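Local structure of unsaturated glucuronyl hydrolase (Streptococcus agalactiae, 2ZZR) at residues Trp68-Trp73 with Gly116-Pro121; His112-Phe117 with Ile172-Leu177; Lys141-Leu146 with Ile179-Phe184; Gly155-Trp160 with Val199-Ala204. The protein hydrolyses unsaturated disaccharides of chondroitin, hyaluronan and heparin, releasing the unsaturated uronic acid from the sugar it is linked to. One frame throughout, in Å; residues are numbered along the deposited sequence.

Contact 1 of 4, residues Trp68-Trp73 with Gly116-Pro121; sequences WTNGFW and GFLYTP
The phenyl ring of Phe-117 is touched by two other rings, Trp-68 and Phe-72, both turned obliquely to it. Trp-68 and Phe-117 run side by side, pointing the same way, with CE3 of Trp-68 3.6 Å from CD1 of Phe-117 and planes 55° apart. One face of the indole carries CG2 of Thr-69 over its centre. From the same segment as Trp-68, CZ of Phe-72 comes within 3.3 Å of CD2 of Phe-117, while CE2 of Phe-117 lies in the plane of the Phe-72 ring, at its edge. The backbones close up at Gly-71, whose CA makes a CA-H...O contact with O of Leu-118 at 3.4 Å. A water takes part too, donating to O of Trp-68 at 2.8 Å, with weak bonds to N of Gly-71 and O of Phe-117. Trp-250, a likely substrate-binding residue, also meets Phe-117, which places this aromatic cluster beside the active site of the helical barrel.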
loop_
_atom_site.group_PDB
_atom_site.type_symbol
_atom_site.label_atom_id
_atom_site.label_comp_id
_atom_site.label_asym_id
_atom_site.label_seq_id
_atom_site.Cartn_x
_atom_site.Cartn_y
_atom_site.Cartn_z
ATOM N N TRP A 68 8.160 -4.114 9.831
ATOM C CA TRP A 68 7.004 -4.414 8.977
ATOM C C TRP A 68 7.258 -4.003 7.526
ATOM O O TRP A 68 6.434 -4.273 6.649
ATOM C CB TRP A 68 5.725 -3.727 9.499
ATOM C CG TRP A 68 5.684 -2.218 9.360
ATOM C CD1 TRP A 68 6.194 -1.300 10.238
ATOM C CD2 TRP A 68 5.084 -1.462 8.297
ATOM N NE1 TRP A 68 5.955 -0.025 9.786
ATOM C CE2 TRP A 68 5.277 -0.093 8.596
ATOM C CE3 TRP A 68 4.407 -1.809 7.115
ATOM C CZ2 TRP A 68 4.824 0.936 7.754
ATOM C CZ3 TRP A 68 3.950 -0.786 6.277
ATOM C CH2 TRP A 68 4.160 0.572 6.605
ATOM N N THR A 69 8.414 -3.383 7.297
ATOM C CA THR A 69 8.703 -2.648 6.062
ATOM C C THR A 69 9.759 -3.303 5.164
ATOM O O THR A 69 10.015 -2.816 4.057
ATOM C CB THR A 69 9.213 -1.238 6.389
ATOM O OG1 THR A 69 10.241 -1.319 7.390
ATOM C CG2 THR A 69 8.086 -0.353 6.897
ATOM N N ASN A 70 10.380 -4.381 5.637
ATOM C CA ASN A 70 11.519 -4.979 4.915
ATOM C C ASN A 70 11.195 -5.442 3.494
ATOM O O ASN A 70 12.039 -5.333 2.601
ATOM C CB ASN A 70 12.120 -6.139 5.696
ATOM C CG ASN A 70 12.640 -5.709 7.043
ATOM O OD1 ASN A 70 13.830 -5.407 7.201
ATOM N ND2 ASN A 70 11.751 -5.656 8.020
ATOM N N GLY A 71 9.980 -5.944 3.304
ATOM C CA GLY A 71 9.516 -6.444 2.001
ATOM C C GLY A 71 9.466 -5.396 0.904
ATOM O O GLY A 71 9.595 -5.737 -0.276
ATOM N N PHE A 72 9.279 -4.128 1.283
ATOM C CA PHE A 72 9.223 -3.026 0.320
ATOM C C PHE A 72 10.568 -2.797 -0.365
ATOM O O PHE A 72 10.612 -2.443 -1.542
ATOM C CB PHE A 72 8.725 -1.728 0.969
ATOM C CG PHE A 72 7.301 -1.799 1.443
ATOM C CD1 PHE A 72 6.256 -1.997 0.534
ATOM C CD2 PHE A 72 6.998 -1.665 2.797
ATOM C CE1 PHE A 72 4.931 -2.062 0.969
ATOM C CE2 PHE A 72 5.676 -1.734 3.241
ATOM C CZ PHE A 72 4.643 -1.931 2.326
ATOM N N TRP A 73 11.657 -3.016 0.370
ATOM C CA TRP A 73 13.000 -2.960 -0.213
ATOM C C TRP A 73 13.154 -4.024 -1.310
ATOM O O TRP A 73 13.492 -3.699 -2.453
ATOM C CB TRP A 73 14.074 -3.124 0.875
ATOM C CG TRP A 73 15.458 -3.414 0.335
ATOM C CD1 TRP A 73 16.187 -4.555 0.525
ATOM C CD2 TRP A 73 16.263 -2.554 -0.490
ATOM N NE1 TRP A 73 17.399 -4.457 -0.122
ATOM C CE2 TRP A 73 17.471 -3.243 -0.754
ATOM C CE3 TRP A 73 16.084 -1.268 -1.024
ATOM C CZ2 TRP A 73 18.497 -2.691 -1.535
ATOM C CZ3 TRP A 73 17.107 -0.714 -1.806
ATOM C CH2 TRP A 73 18.298 -1.430 -2.049
ATOM N N GLY A 116 1.535 -9.662 4.792
ATOM C CA GLY A 116 1.399 -9.359 3.370
ATOM C C GLY A 116 2.381 -8.305 2.899
ATOM O O GLY A 116 3.066 -8.498 1.896
ATOM N N PHE A 117 2.470 -7.188 3.619
ATOM C CA PHE A 117 3.477 -6.167 3.306
ATOM C C PHE A 117 4.880 -6.772 3.256
ATOM O O PHE A 117 5.699 -6.391 2.415
ATOM C CB PHE A 117 3.478 -5.041 4.344
ATOM C CG PHE A 117 2.347 -4.049 4.199
ATOM C CD1 PHE A 117 1.745 -3.509 5.331
ATOM C CD2 PHE A 117 1.909 -3.628 2.947
ATOM C CE1 PHE A 117 0.711 -2.578 5.217
ATOM C CE2 PHE A 117 0.875 -2.693 2.824
ATOM C CZ PHE A 117 0.282 -2.167 3.961
ATOM N N LEU A 118 5.152 -7.700 4.169
ATOM C CA LEU A 118 6.470 -8.313 4.268
ATOM C C LEU A 118 6.735 -9.337 3.171
ATOM O O LEU A 118 7.792 -9.302 2.533
ATOM C CB LEU A 118 6.659 -8.955 5.648
ATOM C CG LEU A 118 6.969 -7.968 6.778
ATOM C CD1 LEU A 118 6.871 -8.651 8.128
ATOM C CD2 LEU A 118 8.342 -7.308 6.599
ATOM N N TYR A 119 5.775 -10.232 2.952
ATOM C CA TYR A 119 6.002 -11.410 2.108
ATOM C C TYR A 119 5.538 -11.281 0.667
ATOM O O TYR A 119 6.070 -11.953 -0.212
ATOM C CB TYR A 119 5.452 -12.672 2.779
ATOM C CG TYR A 119 6.364 -13.098 3.911
ATOM C CD1 TYR A 119 7.343 -14.072 3.712
ATOM C CD2 TYR A 119 6.295 -12.476 5.160
ATOM C CE1 TYR A 119 8.206 -14.437 4.737
ATOM C CE2 TYR A 119 7.160 -12.832 6.191
ATOM C CZ TYR A 119 8.112 -13.810 5.973
ATOM O OH TYR A 119 8.982 -14.162 6.983
ATOM N N THR A 120 4.553 -10.420 0.420
ATOM C CA THR A 120 4.033 -10.256 -0.947
ATOM C C THR A 120 5.039 -9.631 -1.943
ATOM O O THR A 120 5.279 -10.218 -3.008
ATOM C CB THR A 120 2.677 -9.510 -0.966
ATOM O OG1 THR A 120 1.721 -10.254 -0.195
ATOM C CG2 THR A 120 2.177 -9.351 -2.411
ATOM N N PRO A 121 5.622 -8.454 -1.617
ATOM C CA PRO A 121 6.563 -7.818 -2.547
ATOM C C PRO A 121 7.944 -8.476 -2.576
ATOM O O PRO A 121 8.768 -8.116 -3.412
ATOM C CB PRO A 121 6.682 -6.383 -2.016
ATOM C CG PRO A 121 5.605 -6.244 -0.964
ATOM C CD PRO A 121 5.415 -7.613 -0.424
HETATM O O HOH W 1 7.434 -4.955 4.082
#

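Contact 2 of 4, residues His112-Phe117 with Ile172-Leu177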
loop_
_atom_site.group_PDB
_atom_site.type_symbol
_atom_site.label_atom_id
_atom_site.label_comp_id
_atom_site.label_asym_id
_atom_site.label_seq_id
_atom_site.Cartn_x
_atom_site.Cartn_y
_atom_site.Cartn_z
ATOM N N HIS A 112 1.831 -9.883 14.223
ATOM C CA HIS A 112 1.099 -8.724 13.750
ATOM C C HIS A 112 0.445 -9.137 12.426
ATOM O O HIS A 112 0.567 -10.292 12.001
ATOM C CB HIS A 112 2.035 -7.521 13.576
ATOM C CG HIS A 112 3.215 -7.798 12.698
ATOM N ND1 HIS A 112 4.496 -7.944 13.188
ATOM C CD2 HIS A 112 3.302 -7.979 11.359
ATOM C CE1 HIS A 112 5.324 -8.188 12.186
ATOM N NE2 HIS A 112 4.624 -8.219 11.066
ATOM N N HIS A 113 -0.249 -8.204 11.787
ATOM C CA HIS A 113 -1.032 -8.510 10.595
ATOM C C HIS A 113 -0.329 -8.083 9.303
ATOM O O HIS A 113 -0.920 -8.160 8.220
ATOM C CB HIS A 113 -2.386 -7.801 10.685
ATOM C CG HIS A 113 -2.275 -6.311 10.672
ATOM N ND1 HIS A 113 -1.879 -5.584 11.776
ATOM C CD2 HIS A 113 -2.460 -5.412 9.676
ATOM C CE1 HIS A 113 -1.856 -4.299 11.468
ATOM N NE2 HIS A 113 -2.207 -4.167 10.200
ATOM N N ASP A 114 0.920 -7.626 9.415
ATOM C CA ASP A 114 1.650 -7.092 8.255
ATOM C C ASP A 114 2.447 -8.142 7.468
ATOM O O ASP A 114 3.438 -7.813 6.802
ATOM C CB ASP A 114 2.531 -5.904 8.669
ATOM C CG ASP A 114 1.717 -4.687 9.069
ATOM O OD1 ASP A 114 0.728 -4.364 8.378
ATOM O OD2 ASP A 114 2.073 -4.044 10.079
ATOM N N LEU A 115 1.986 -9.391 7.528
ATOM C CA LEU A 115 2.616 -10.506 6.803
ATOM C C LEU A 115 2.599 -10.293 5.285
ATOM O O LEU A 115 3.538 -10.685 4.584
ATOM C CB LEU A 115 1.944 -11.840 7.164
ATOM C CG LEU A 115 2.413 -12.610 8.411
ATOM C CD1 LEU A 115 3.855 -13.084 8.262
ATOM C CD2 LEU A 115 2.255 -11.790 9.681
ATOM N N GLY A 116 1.535 -9.662 4.792
ATOM C CA GLY A 116 1.399 -9.359 3.370
ATOM C C GLY A 116 2.381 -8.305 2.899
ATOM O O GLY A 116 3.066 -8.498 1.896
ATOM N N PHE A 117 2.470 -7.188 3.619
ATOM C CA PHE A 117 3.477 -6.167 3.306
ATOM C C PHE A 117 4.880 -6.772 3.256
ATOM O O PHE A 117 5.699 -6.391 2.415
ATOM C CB PHE A 117 3.478 -5.041 4.344
ATOM C CG PHE A 117 2.347 -4.049 4.199
ATOM C CD1 PHE A 117 1.745 -3.509 5.331
ATOM C CD2 PHE A 117 1.909 -3.628 2.947
ATOM C CE1 PHE A 117 0.711 -2.578 5.217
ATOM C CE2 PHE A 117 0.875 -2.693 2.824
ATOM C CZ PHE A 117 0.282 -2.167 3.961
ATOM N N ILE A 172 -7.046 -2.801 11.579
ATOM C CA ILE A 172 -6.487 -1.554 11.073
ATOM C C ILE A 172 -6.662 -1.570 9.553
ATOM O O ILE A 172 -6.620 -2.636 8.941
ATOM C CB ILE A 172 -5.006 -1.379 11.514
ATOM C CG1 ILE A 172 -4.939 -1.273 13.052
ATOM C CG2 ILE A 172 -4.365 -0.151 10.859
ATOM C CD1 ILE A 172 -3.533 -1.232 13.624
ATOM N N ILE A 173 -6.899 -0.404 8.962
ATOM C CA ILE A 173 -7.285 -0.333 7.548
ATOM C C ILE A 173 -6.215 -0.878 6.593
ATOM O O ILE A 173 -6.543 -1.397 5.514
ATOM C CB ILE A 173 -7.714 1.101 7.127
ATOM C CG1 ILE A 173 -8.396 1.066 5.748
ATOM C CG2 ILE A 173 -6.535 2.081 7.210
ATOM C CD1 ILE A 173 -9.134 2.331 5.373
ATOM N N ASP A 174 -4.947 -0.783 6.990
ATOM C CA ASP A 174 -3.875 -1.284 6.118
ATOM C C ASP A 174 -3.910 -2.806 5.944
ATOM O O ASP A 174 -3.264 -3.352 5.047
ATOM C CB ASP A 174 -2.491 -0.772 6.553
ATOM C CG ASP A 174 -1.999 -1.382 7.855
ATOM O OD1 ASP A 174 -0.827 -1.126 8.191
ATOM O OD2 ASP A 174 -2.744 -2.109 8.551
ATOM N N CYS A 175 -4.691 -3.492 6.779
ATOM C CA CYS A 175 -4.835 -4.939 6.647
ATOM C C CYS A 175 -5.505 -5.322 5.318
ATOM O O CYS A 175 -5.388 -6.462 4.864
ATOM C CB CYS A 175 -5.576 -5.553 7.839
ATOM S SG CYS A 175 -5.293 -7.334 8.008
ATOM N N LEU A 176 -6.199 -4.366 4.698
ATOM C CA LEU A 176 -6.753 -4.562 3.350
ATOM C C LEU A 176 -5.681 -4.980 2.338
ATOM O O LEU A 176 -5.963 -5.751 1.420
ATOM C CB LEU A 176 -7.471 -3.302 2.861
ATOM C CG LEU A 176 -8.811 -2.965 3.537
ATOM C CD1 LEU A 176 -9.383 -1.710 2.921
ATOM C CD2 LEU A 176 -9.803 -4.116 3.416
ATOM N N LEU A 177 -4.464 -4.468 2.508
ATOM C CA LEU A 177 -3.345 -4.846 1.625
ATOM C C LEU A 177 -2.764 -6.208 1.984
ATOM O O LEU A 177 -2.130 -6.865 1.146
ATOM C CB LEU A 177 -2.230 -3.797 1.673
ATOM C CG LEU A 177 -2.254 -2.580 0.741
ATOM C CD1 LEU A 177 -1.841 -2.963 -0.673
ATOM C CD2 LEU A 177 -3.605 -1.848 0.767
#
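The active site brings together two carboxylates here: Asp-114, the probable nucleophile, and Asp-174, the probable proton donor, both also likely to bind substrate. Their OD1 atoms stand 3.6 Å apart, with the carboxylate planes perpendicular. The other oxygen of Asp-174 is held by His-113, whose NE2 donates to OD2 over 2.7 Å with an N-H...O angle of 162°. This acceptor lies almost in the imidazole plane, and the proton arrives on the syn side of the carboxylate, 22° out of its plane. For Asp-174, chi1 (70°) puts CG between the backbone N and the carbonyl carbon. This His-carboxylate hydrogen bond joins the loop just before helix 115-130 to the type I turn Ile-172 to Cys-175, two neighbouring parts of the glycoside hydrolase family 88 fold. CB of Cys-175 packs 3.6 Å from CD2 of His-113, and CG of Asp-114 lies over one face of the same imidazole, toward its rim. Phe-117 presents its edge to Asp-174, with OD1 near the ring plane and 3.6 Å from CE1. Farther round that ring, CE2 meets CB of Leu-177 at 3.5 Å, and Trp-250 touches both Asp-174 and Leu-177.

Contact 3 of 4, residues Lys141-Leu146 with Ile179-Phe184; sequences KAADKL and IQLLFF
Leu-181 reaches from helix 180-189 onto helix 133-147, a packing of two helices in the alpha barrel of this enzyme. The axes of segments 141-146 and 180-184 pass 9.3 Å apart, with N-to-C directions 123° apart. From CB, which is directed at the other helix, the chain goes on to CG, anti to the backbone N (chi1 171°), and CG meets CB of Ala-143 at 4.0 Å. At the fork, CD1 also lies against CB of Ala-143. The second branch, CD2, slides over the backbone between Ala-142 and Ala-143, 3.8 Å from N of Ala-143, and touches CB of Ala-142 and CD2 of Leu-146 as well. So close an approach to the main chain is consistent with the small side chains there. One residue on, Leu-182 crosses Leu-146 obliquely, with CG against CD2 of Leu-146 at 3.8 Å. No hydrogen bond spans the two segments; the direct contacts are van der Waals, mostly between apolar side chains. Beyond the pair, Leu-115 of helix 115-130 touches Leu-181, while Val-197 and Ala-198 of helix 192-209 reach Leu-182. Of the branches of Leu-182, CD1 touches CD2 of Leu-146, and CD2 comes to rest 3.7 Å from the carbonyl oxygen of Ala-143.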
loop_
_atom_site.group_PDB
_atom_site.type_symbol
_atom_site.label_atom_id
_atom_site.label_comp_id
_atom_site.label_asym_id
_atom_site.label_seq_id
_atom_site.Cartn_x
_atom_site.Cartn_y
_atom_site.Cartn_z
ATOM N N LYS A 141 3.748 -20.251 4.288
ATOM C CA LYS A 141 4.011 -20.201 5.728
ATOM C C LYS A 141 3.602 -18.847 6.320
ATOM O O LYS A 141 3.011 -18.795 7.400
ATOM C CB LYS A 141 5.478 -20.531 6.028
ATOM C CG LYS A 141 5.808 -22.013 5.857
ATOM C CD LYS A 141 7.301 -22.265 5.982
ATOM C CE LYS A 141 7.602 -23.763 5.961
ATOM N NZ LYS A 141 9.042 -24.027 6.202
ATOM N N ALA A 142 3.891 -17.764 5.592
ATOM C CA ALA A 142 3.455 -16.414 5.979
ATOM C C ALA A 142 1.932 -16.281 6.022
ATOM O O ALA A 142 1.393 -15.653 6.933
ATOM C CB ALA A 142 4.055 -15.366 5.044
ATOM N N ALA A 143 1.247 -16.866 5.039
ATOM C CA ALA A 143 -0.212 -16.864 5.007
ATOM C C ALA A 143 -0.773 -17.559 6.251
ATOM O O ALA A 143 -1.671 -17.034 6.904
ATOM C CB ALA A 143 -0.728 -17.526 3.733
ATOM N N ASP A 144 -0.219 -18.724 6.588
ATOM C CA ASP A 144 -0.632 -19.447 7.794
ATOM C C ASP A 144 -0.378 -18.621 9.057
ATOM O O ASP A 144 -1.199 -18.613 9.982
ATOM C CB ASP A 144 0.080 -20.799 7.889
ATOM C CG ASP A 144 -0.387 -21.776 6.830
ATOM O OD1 ASP A 144 -1.522 -21.618 6.333
ATOM O OD2 ASP A 144 0.388 -22.701 6.492
ATOM N N LYS A 145 0.750 -17.915 9.082
ATOM C CA LYS A 145 1.069 -17.024 10.199
ATOM C C LYS A 145 0.009 -15.925 10.335
ATOM O O LYS A 145 -0.463 -15.637 11.439
ATOM C CB LYS A 145 2.469 -16.421 10.037
ATOM C CG LYS A 145 2.956 -15.598 11.227
ATOM C CD LYS A 145 3.240 -16.474 12.446
ATOM C CE LYS A 145 3.673 -15.634 13.646
ATOM N NZ LYS A 145 2.514 -14.947 14.273
ATOM N N LEU A 146 -0.379 -15.336 9.205
ATOM C CA LEU A 146 -1.410 -14.303 9.197
ATOM C C LEU A 146 -2.770 -14.834 9.673
ATOM O O LEU A 146 -3.481 -14.160 10.421
ATOM C CB LEU A 146 -1.531 -13.674 7.804
ATOM C CG LEU A 146 -2.499 -12.493 7.670
ATOM C CD1 LEU A 146 -2.138 -11.362 8.632
ATOM C CD2 LEU A 146 -2.550 -12.007 6.229
ATOM N N ILE A 179 -4.499 -8.941 3.207
ATOM C CA ILE A 179 -5.352 -10.093 2.884
ATOM C C ILE A 179 -5.107 -10.612 1.454
ATOM O O ILE A 179 -5.575 -11.686 1.088
ATOM C CB ILE A 179 -6.869 -9.818 3.118
ATOM C CG1 ILE A 179 -7.405 -8.737 2.171
ATOM C CG2 ILE A 179 -7.125 -9.456 4.588
ATOM C CD1 ILE A 179 -8.940 -8.545 2.215
ATOM N N GLN A 180 -4.366 -9.856 0.654
ATOM C CA GLN A 180 -4.045 -10.312 -0.703
ATOM C C GLN A 180 -3.223 -11.599 -0.628
ATOM O O GLN A 180 -3.402 -12.521 -1.438
ATOM C CB GLN A 180 -3.332 -9.218 -1.507
ATOM C CG GLN A 180 -4.086 -7.866 -1.546
ATOM C CD GLN A 180 -5.594 -7.991 -1.793
ATOM O OE1 GLN A 180 -6.406 -7.406 -1.070
ATOM N NE2 GLN A 180 -5.968 -8.737 -2.819
ATOM N N LEU A 181 -2.363 -11.663 0.386
ATOM C CA LEU A 181 -1.588 -12.862 0.710
ATOM C C LEU A 181 -2.496 -14.074 0.890
ATOM O O LEU A 181 -2.171 -15.181 0.448
ATOM C CB LEU A 181 -0.768 -12.608 1.988
ATOM C CG LEU A 181 -0.024 -13.765 2.664
ATOM C CD1 LEU A 181 1.007 -14.363 1.707
ATOM C CD2 LEU A 181 0.637 -13.268 3.938
ATOM N N LEU A 182 -3.645 -13.857 1.532
ATOM C CA LEU A 182 -4.603 -14.936 1.773
ATOM C C LEU A 182 -5.322 -15.383 0.502
ATOM O O LEU A 182 -5.551 -16.579 0.313
ATOM C CB LEU A 182 -5.602 -14.552 2.863
ATOM C CG LEU A 182 -4.962 -14.181 4.201
ATOM C CD1 LEU A 182 -6.045 -13.841 5.207
ATOM C CD2 LEU A 182 -4.062 -15.307 4.728
ATOM N N PHE A 183 -5.667 -14.434 -0.372
ATOM C CA PHE A 183 -6.244 -14.784 -1.674
ATOM C C PHE A 183 -5.251 -15.603 -2.505
ATOM O O PHE A 183 -5.658 -16.528 -3.210
ATOM C CB PHE A 183 -6.689 -13.546 -2.456
ATOM C CG PHE A 183 -7.968 -12.910 -1.941
ATOM C CD1 PHE A 183 -7.991 -11.566 -1.584
ATOM C CD2 PHE A 183 -9.150 -13.650 -1.841
ATOM C CE1 PHE A 183 -9.167 -10.961 -1.125
ATOM C CE2 PHE A 183 -10.332 -13.058 -1.380
ATOM C CZ PHE A 183 -10.339 -11.708 -1.022
ATOM N N PHE A 184 -3.965 -15.261 -2.417
ATOM C CA PHE A 184 -2.914 -16.026 -3.101
ATOM C C PHE A 184 -2.838 -17.453 -2.550
ATOM O O PHE A 184 -2.810 -18.425 -3.317
ATOM C CB PHE A 184 -1.550 -15.332 -2.983
ATOM C CG PHE A 184 -0.411 -16.138 -3.558
ATOM C CD1 PHE A 184 -0.134 -16.092 -4.921
ATOM C CD2 PHE A 184 0.366 -16.955 -2.741
ATOM C CE1 PHE A 184 0.911 -16.848 -5.465
ATOM C CE2 PHE A 184 1.414 -17.713 -3.275
ATOM C CZ PHE A 184 1.691 -17.650 -4.636
#

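Contact 4 of 4, residues Gly155-Trp160 with Val199-Ala204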
loop_
_atom_site.group_PDB
_atom_site.type_symbol
_atom_site.label_atom_id
_atom_site.label_comp_id
_atom_site.label_asym_id
_atom_site.label_seq_id
_atom_site.Cartn_x
_atom_site.Cartn_y
_atom_site.Cartn_z
ATOM N N GLY A 155 -15.234 -11.527 12.550
ATOM C CA GLY A 155 -14.737 -12.001 11.249
ATOM C C GLY A 155 -13.653 -11.117 10.664
ATOM O O GLY A 155 -13.744 -10.687 9.516
ATOM N N PHE A 156 -12.626 -10.840 11.460
ATOM C CA PHE A 156 -11.547 -9.948 11.042
ATOM C C PHE A 156 -10.195 -10.445 11.534
ATOM O O PHE A 156 -10.112 -11.245 12.479
ATOM C CB PHE A 156 -11.797 -8.526 11.557
ATOM C CG PHE A 156 -11.695 -8.402 13.059
ATOM C CD1 PHE A 156 -12.785 -8.711 13.867
ATOM C CD2 PHE A 156 -10.507 -7.986 13.657
ATOM C CE1 PHE A 156 -12.694 -8.616 15.256
ATOM C CE2 PHE A 156 -10.401 -7.885 15.045
ATOM C CZ PHE A 156 -11.504 -8.200 15.844
ATOM N N ILE A 157 -9.136 -9.969 10.884
ATOM C CA ILE A 157 -7.767 -10.255 11.308
ATOM C C ILE A 157 -7.373 -9.187 12.319
ATOM O O ILE A 157 -7.344 -7.990 11.995
ATOM C CB ILE A 157 -6.778 -10.246 10.110
ATOM C CG1 ILE A 157 -7.168 -11.331 9.101
ATOM C CG2 ILE A 157 -5.327 -10.429 10.592
ATOM C CD1 ILE A 157 -6.552 -11.152 7.742
ATOM N N GLN A 158 -7.091 -9.618 13.544
ATOM C CA GLN A 158 -6.744 -8.683 14.608
ATOM C C GLN A 158 -5.352 -8.098 14.413
ATOM O O GLN A 158 -4.400 -8.820 14.088
ATOM C CB GLN A 158 -6.853 -9.341 15.992
ATOM C CG GLN A 158 -6.835 -8.315 17.141
ATOM C CD GLN A 158 -6.725 -8.940 18.521
ATOM O OE1 GLN A 158 -6.111 -8.364 19.432
ATOM N NE2 GLN A 158 -7.317 -10.110 18.690
ATOM N N ALA A 159 -5.248 -6.789 14.615
ATOM C CA ALA A 159 -3.967 -6.088 14.589
ATOM C C ALA A 159 -3.083 -6.546 15.757
ATOM O O ALA A 159 -3.553 -7.260 16.659
ATOM C CB ALA A 159 -4.198 -4.587 14.644
ATOM N N TRP A 160 -1.807 -6.153 15.718
ATOM C CA TRP A 160 -0.844 -6.478 16.777
ATOM C C TRP A 160 -1.375 -6.176 18.178
ATOM O O TRP A 160 -2.191 -5.264 18.370
ATOM C CB TRP A 160 0.493 -5.753 16.550
ATOM C CG TRP A 160 0.371 -4.296 16.187
ATOM C CD1 TRP A 160 0.362 -3.764 14.922
ATOM C CD2 TRP A 160 0.255 -3.186 17.087
ATOM N NE1 TRP A 160 0.243 -2.396 14.986
ATOM C CE2 TRP A 160 0.181 -2.014 16.301
ATOM C CE3 TRP A 160 0.215 -3.066 18.485
ATOM C CZ2 TRP A 160 0.059 -0.738 16.863
ATOM C CZ3 TRP A 160 0.100 -1.796 19.043
ATOM C CH2 TRP A 160 0.020 -0.648 18.233
ATOM N N VAL A 199 -12.299 -12.653 2.740
ATOM C CA VAL A 199 -13.596 -12.069 2.415
ATOM C C VAL A 199 -14.264 -11.466 3.655
ATOM O O VAL A 199 -14.728 -10.319 3.613
ATOM C CB VAL A 199 -14.510 -13.110 1.730
ATOM C CG1 VAL A 199 -15.936 -12.585 1.608
ATOM C CG2 VAL A 199 -13.942 -13.466 0.367
ATOM N N ASN A 200 -14.297 -12.234 4.746
ATOM C CA ASN A 200 -14.886 -11.763 6.006
ATOM C C ASN A 200 -14.196 -10.508 6.488
ATOM O O ASN A 200 -14.857 -9.540 6.883
ATOM C CB ASN A 200 -14.813 -12.833 7.097
ATOM C CG ASN A 200 -15.789 -13.970 6.872
ATOM O OD1 ASN A 200 -16.622 -13.917 5.968
ATOM N ND2 ASN A 200 -15.687 -15.011 7.694
ATOM N N HIS A 201 -12.864 -10.529 6.446
ATOM C CA HIS A 201 -12.080 -9.362 6.845
ATOM C C HIS A 201 -12.383 -8.168 5.963
ATOM O O HIS A 201 -12.497 -7.045 6.453
ATOM C CB HIS A 201 -10.576 -9.629 6.836
ATOM C CG HIS A 201 -9.779 -8.436 7.252
ATOM N ND1 HIS A 201 -9.412 -8.214 8.561
ATOM C CD2 HIS A 201 -9.346 -7.361 6.550
ATOM C CE1 HIS A 201 -8.757 -7.070 8.644
ATOM N NE2 HIS A 201 -8.707 -6.531 7.438
ATOM N N PHE A 202 -12.512 -8.402 4.657
ATOM C CA PHE A 202 -12.846 -7.309 3.773
ATOM C C PHE A 202 -14.150 -6.619 4.185
ATOM O O PHE A 202 -14.191 -5.403 4.325
ATOM C CB PHE A 202 -12.927 -7.705 2.285
ATOM C CG PHE A 202 -13.289 -6.536 1.426
ATOM C CD1 PHE A 202 -12.303 -5.651 0.991
ATOM C CD2 PHE A 202 -14.626 -6.237 1.166
ATOM C CE1 PHE A 202 -12.638 -4.515 0.254
ATOM C CE2 PHE A 202 -14.972 -5.113 0.436
ATOM C CZ PHE A 202 -13.974 -4.240 -0.022
ATOM N N TYR A 203 -15.211 -7.399 4.377
ATOM C CA TYR A 203 -16.511 -6.811 4.714
ATOM C C TYR A 203 -16.537 -6.163 6.091
ATOM O O TYR A 203 -17.170 -5.136 6.266
ATOM C CB TYR A 203 -17.648 -7.823 4.546
ATOM C CG TYR A 203 -17.957 -8.106 3.092
ATOM C CD1 TYR A 203 -17.747 -9.371 2.549
ATOM C CD2 TYR A 203 -18.436 -7.095 2.252
ATOM C CE1 TYR A 203 -18.026 -9.633 1.209
ATOM C CE2 TYR A 203 -18.717 -7.345 0.905
ATOM C CZ TYR A 203 -18.509 -8.618 0.396
ATOM O OH TYR A 203 -18.782 -8.884 -0.933
ATOM N N ALA A 204 -15.834 -6.756 7.052
ATOM C CA ALA A 204 -15.690 -6.142 8.379
ATOM C C ALA A 204 -15.039 -4.764 8.251
ATOM O O ALA A 204 -15.442 -3.800 8.918
ATOM C CB ALA A 204 -14.886 -7.047 9.300
#
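Gly-155 and Phe-156 pass close over helix 192-209, their CA atoms 5.3 Å from CA of Asn-200 and 4.3 Å from CA of His-201 respectively. Gly-155 has positive phi (65°), as suits glycine, and forms a G1 beta bulge with Phe-156 opposite Gln-151 in the hairpin of strands 150-151 and 156-157. Its carbonyl oxygen faces CB of Asn-200 at 3.4 Å and makes a CA-H...O contact with His-201. His-201 carries the polar link: its CG is anti to the backbone N (chi1 -180°), and ND1 of the imidazole accepts from N of Ile-157 at 2.9 Å. That bond is nearly straight, at 175°, and the donor lies close to the ring plane. CB of Ile-157 rests 3.7 Å from ND1, and CB of Phe-156 packs against CB of Ala-204. Accepting at ND1 implies that this nitrogen bears no proton, so a neutral imidazole would carry its hydrogen on NE2.

How the contacts relate
From the N terminus, contact 1 comes first, bringing the start of helix 70-84 against helix 115-130 and closing a loop that is mostly helix. Contact 2 begins on the stretch where contact 1 ends, sharing Gly-116 and Phe-117, and runs on to the turn at 172-177. Contact 3 crosses it, opening on helix 133-147 and closing on helix 180-189; contact 4 crosses both, leading from strand 156-157 to helix 192-209. The last three therefore interlock. Leu-115 joins contact 2 to contact 3, Cys-175 touches His-201 of contact 4, and Ile-179 bridges contacts 3 and 4. Contacts 1 and 4 do not touch, their nearest atoms being about 8 Å apart.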